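Local coordinates for protein N-acetylglucosamine-specific lectin (Saxidomus purpuratus, PDB 6A7T) that binds N-acetyl-D-glucosamine as a C-type lectin whose sugar recognition does not depend on calcium, at residues Y87-S92 with Y100-G105. Numbering follows the deposited sequence.
Sequences YWIGGS and YRWIDG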
loop_
_atom_site.group_PDB
_atom_site.type_symbol
_atom_site.label_atom_id
_atom_site.label_comp_id
_atom_site.label_asym_id
_atom_site.label_seq_id
_atom_site.Cartn_x
_atom_site.Cartn_y
_atom_site.Cartn_z
ATOM N N TYR A 87 17.777 -13.201 -3.360
ATOM C CA TYR A 87 17.130 -12.939 -2.070
ATOM C C TYR A 87 16.046 -13.994 -1.870
ATOM O O TYR A 87 15.227 -14.153 -2.734
ATOM C CB TYR A 87 16.473 -11.557 -2.045
ATOM C CG TYR A 87 17.402 -10.377 -1.997
ATOM C CD1 TYR A 87 18.059 -9.954 -3.133
ATOM C CD2 TYR A 87 17.579 -9.651 -0.834
ATOM C CE1 TYR A 87 18.884 -8.836 -3.121
ATOM C CE2 TYR A 87 18.407 -8.536 -0.800
ATOM C CZ TYR A 87 19.065 -8.129 -1.952
ATOM O OH TYR A 87 19.929 -7.051 -1.948
ATOM N N TRP A 88 15.985 -14.572 -0.669
ATOM C CA TRP A 88 14.859 -15.479 -0.343
ATOM C C TRP A 88 13.536 -14.732 -0.234
ATOM O O TRP A 88 13.491 -13.625 0.363
ATOM C CB TRP A 88 15.124 -16.216 0.979
ATOM C CG TRP A 88 16.293 -17.153 0.915
ATOM C CD1 TRP A 88 17.352 -17.147 1.751
ATOM C CD2 TRP A 88 16.562 -18.187 -0.056
ATOM N NE1 TRP A 88 18.234 -18.144 1.432
ATOM C CE2 TRP A 88 17.790 -18.770 0.318
ATOM C CE3 TRP A 88 15.877 -18.684 -1.170
ATOM C CZ2 TRP A 88 18.354 -19.851 -0.366
ATOM C CZ3 TRP A 88 16.439 -19.745 -1.856
ATOM C CH2 TRP A 88 17.661 -20.295 -1.457
ATOM N N ILE A 89 12.459 -15.381 -0.701
ATOM C CA ILE A 89 11.098 -14.860 -0.596
ATOM C C ILE A 89 10.170 -15.970 -0.081
ATOM O O ILE A 89 10.576 -17.090 0.068
ATOM C CB ILE A 89 10.592 -14.254 -1.908
ATOM C CG1 ILE A 89 10.476 -15.292 -3.035
ATOM C CG2 ILE A 89 11.484 -13.101 -2.310
ATOM C CD1 ILE A 89 9.850 -14.757 -4.321
ATOM N N GLY A 90 8.970 -15.571 0.230
ATOM C CA GLY A 90 7.988 -16.377 0.973
ATOM C C GLY A 90 7.191 -17.297 0.065
ATOM O O GLY A 90 5.962 -17.342 0.176
ATOM N N GLY A 91 7.892 -18.071 -0.771
ATOM C CA GLY A 91 7.226 -19.133 -1.572
ATOM C C GLY A 91 8.022 -20.404 -1.530
ATOM O O GLY A 91 9.238 -20.441 -1.389
ATOM N N SER A 92 7.323 -21.530 -1.635
ATOM C CA SER A 92 7.933 -22.815 -1.472
ATOM C C SER A 92 6.916 -23.867 -1.937
ATOM O O SER A 92 5.764 -23.604 -2.117
ATOM C CB SER A 92 8.372 -23.117 -0.037
ATOM O OG SER A 92 7.250 -23.252 0.800
ATOM N N TYR A 100 4.136 -24.953 -6.155
ATOM C CA TYR A 100 4.596 -23.820 -5.387
ATOM C C TYR A 100 3.399 -22.963 -4.929
ATOM O O TYR A 100 2.457 -22.613 -5.663
ATOM C CB TYR A 100 5.687 -23.059 -6.180
ATOM C CG TYR A 100 6.971 -23.821 -6.329
ATOM C CD1 TYR A 100 7.972 -23.756 -5.373
ATOM C CD2 TYR A 100 7.216 -24.623 -7.444
ATOM C CE1 TYR A 100 9.151 -24.463 -5.473
ATOM C CE2 TYR A 100 8.385 -25.346 -7.563
ATOM C CZ TYR A 100 9.344 -25.313 -6.560
ATOM O OH TYR A 100 10.492 -26.026 -6.566
ATOM N N ARG A 101 3.453 -22.552 -3.651
ATOM C CA ARG A 101 2.493 -21.699 -2.999
ATOM C C ARG A 101 3.244 -20.652 -2.146
ATOM O O ARG A 101 4.361 -20.889 -1.701
ATOM C CB ARG A 101 1.585 -22.511 -2.065
ATOM C CG ARG A 101 0.837 -23.662 -2.727
ATOM C CD ARG A 101 -0.232 -23.211 -3.683
ATOM N NE ARG A 101 -1.400 -22.660 -3.015
ATOM C CZ ARG A 101 -2.669 -22.906 -3.363
ATOM N NH1 ARG A 101 -2.910 -23.573 -4.474
ATOM N NH2 ARG A 101 -3.663 -22.484 -2.585
ATOM N N TRP A 102 2.600 -19.522 -1.941
ATOM C CA TRP A 102 3.092 -18.558 -0.967
ATOM C C TRP A 102 2.959 -19.163 0.423
ATOM O O TRP A 102 2.132 -20.015 0.653
ATOM C CB TRP A 102 2.351 -17.229 -1.066
ATOM C CG TRP A 102 2.536 -16.570 -2.394
ATOM C CD1 TRP A 102 1.562 -16.248 -3.291
ATOM C CD2 TRP A 102 3.768 -16.137 -2.981
ATOM N NE1 TRP A 102 2.087 -15.647 -4.409
ATOM C CE2 TRP A 102 3.444 -15.592 -4.250
ATOM C CE3 TRP A 102 5.112 -16.188 -2.577
ATOM C CZ2 TRP A 102 4.424 -15.068 -5.085
ATOM C CZ3 TRP A 102 6.080 -15.715 -3.429
ATOM C CH2 TRP A 102 5.732 -15.177 -4.679
ATOM N N ILE A 103 3.772 -18.667 1.352
ATOM C CA ILE A 103 3.836 -19.314 2.677
ATOM C C ILE A 103 2.577 -19.069 3.519
ATOM O O ILE A 103 2.405 -19.786 4.503
ATOM C CB ILE A 103 5.090 -18.899 3.448
ATOM C CG1 ILE A 103 5.157 -17.386 3.599
ATOM C CG2 ILE A 103 6.330 -19.543 2.833
ATOM C CD1 ILE A 103 6.138 -16.940 4.670
ATOM N N ASP A 104 1.706 -18.135 3.142
ATOM C CA ASP A 104 0.359 -18.066 3.750
ATOM C C ASP A 104 -0.604 -19.124 3.187
ATOM O O ASP A 104 -1.819 -19.105 3.551
ATOM C CB ASP A 104 -0.306 -16.707 3.569
ATOM C CG ASP A 104 -0.497 -16.241 2.134
ATOM O OD1 ASP A 104 -0.191 -16.989 1.205
ATOM O OD2 ASP A 104 -0.947 -15.088 1.975
ATOM N N GLY A 105 -0.114 -19.981 2.299
ATOM C CA GLY A 105 -0.878 -21.069 1.677
ATOM C C GLY A 105 -1.502 -20.716 0.326
ATOM O O GLY A 105 -1.999 -21.649 -0.387
HETATM O O HOH W 1 4.408 -22.626 0.627
#
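Ser92 and Arg101 face each other as an antiparallel hydrogen-bonded pair. Ser92 N donates to Arg101 O at 3.0 Å, and Arg101 N returns a nearly straight bond to Ser92 O (176° at the hydrogen). Beside them, Gly91 and Trp102 form a non-hydrogen-bonded pair. Just past the Gly91-Trp102 pair the chain turns a corner at Gly90, the centre of an inverse gamma turn. Its carbonyl O accepts from Ile103 N at 2.8 Å, in a more bent bond, and also receives a CA-H...O contact from Trp102. A water links the Ser92-Arg101 pair: it is hydrogen-bonded to Ser92 OG and donates to Arg101 O, each at 2.9 Å.

Side chains pack around the corner and the start of the strand after it. Trp102 CG lies anti to the carbonyl carbon (chi1 -62°), which turns the edge of the six-membered ring toward the corner at Gly90. Its CE3 edge lies 3.1 Å from Gly90 O, and Ile89 CD1 meets the same ring at the edge, 4.0 Å from CZ3. Ile103 closes on Gly90 with both branches, CG1 and CG2. Tyr100 CD1 lies 3.6 Å from Ser92 C.

Beyond the ladder, a type I turn runs from Trp102 to Gly105. Arg101 grips Gly105 O side-on with NE and NH2, and its NH1 forms a salt bridge with Glu99.

The contact pairs the two strands of the beta hairpin 86-94/99-102 in the C-type lectin domain. Trp102 meets Trp137 edge-to-face, and Tyr100 OH is hydrogen-bonded to Ala120 O. Helix 48-57 touches Ser92 and Ile103 through Trp48, while strand 124-130 flanks strand 86-94 on its other side.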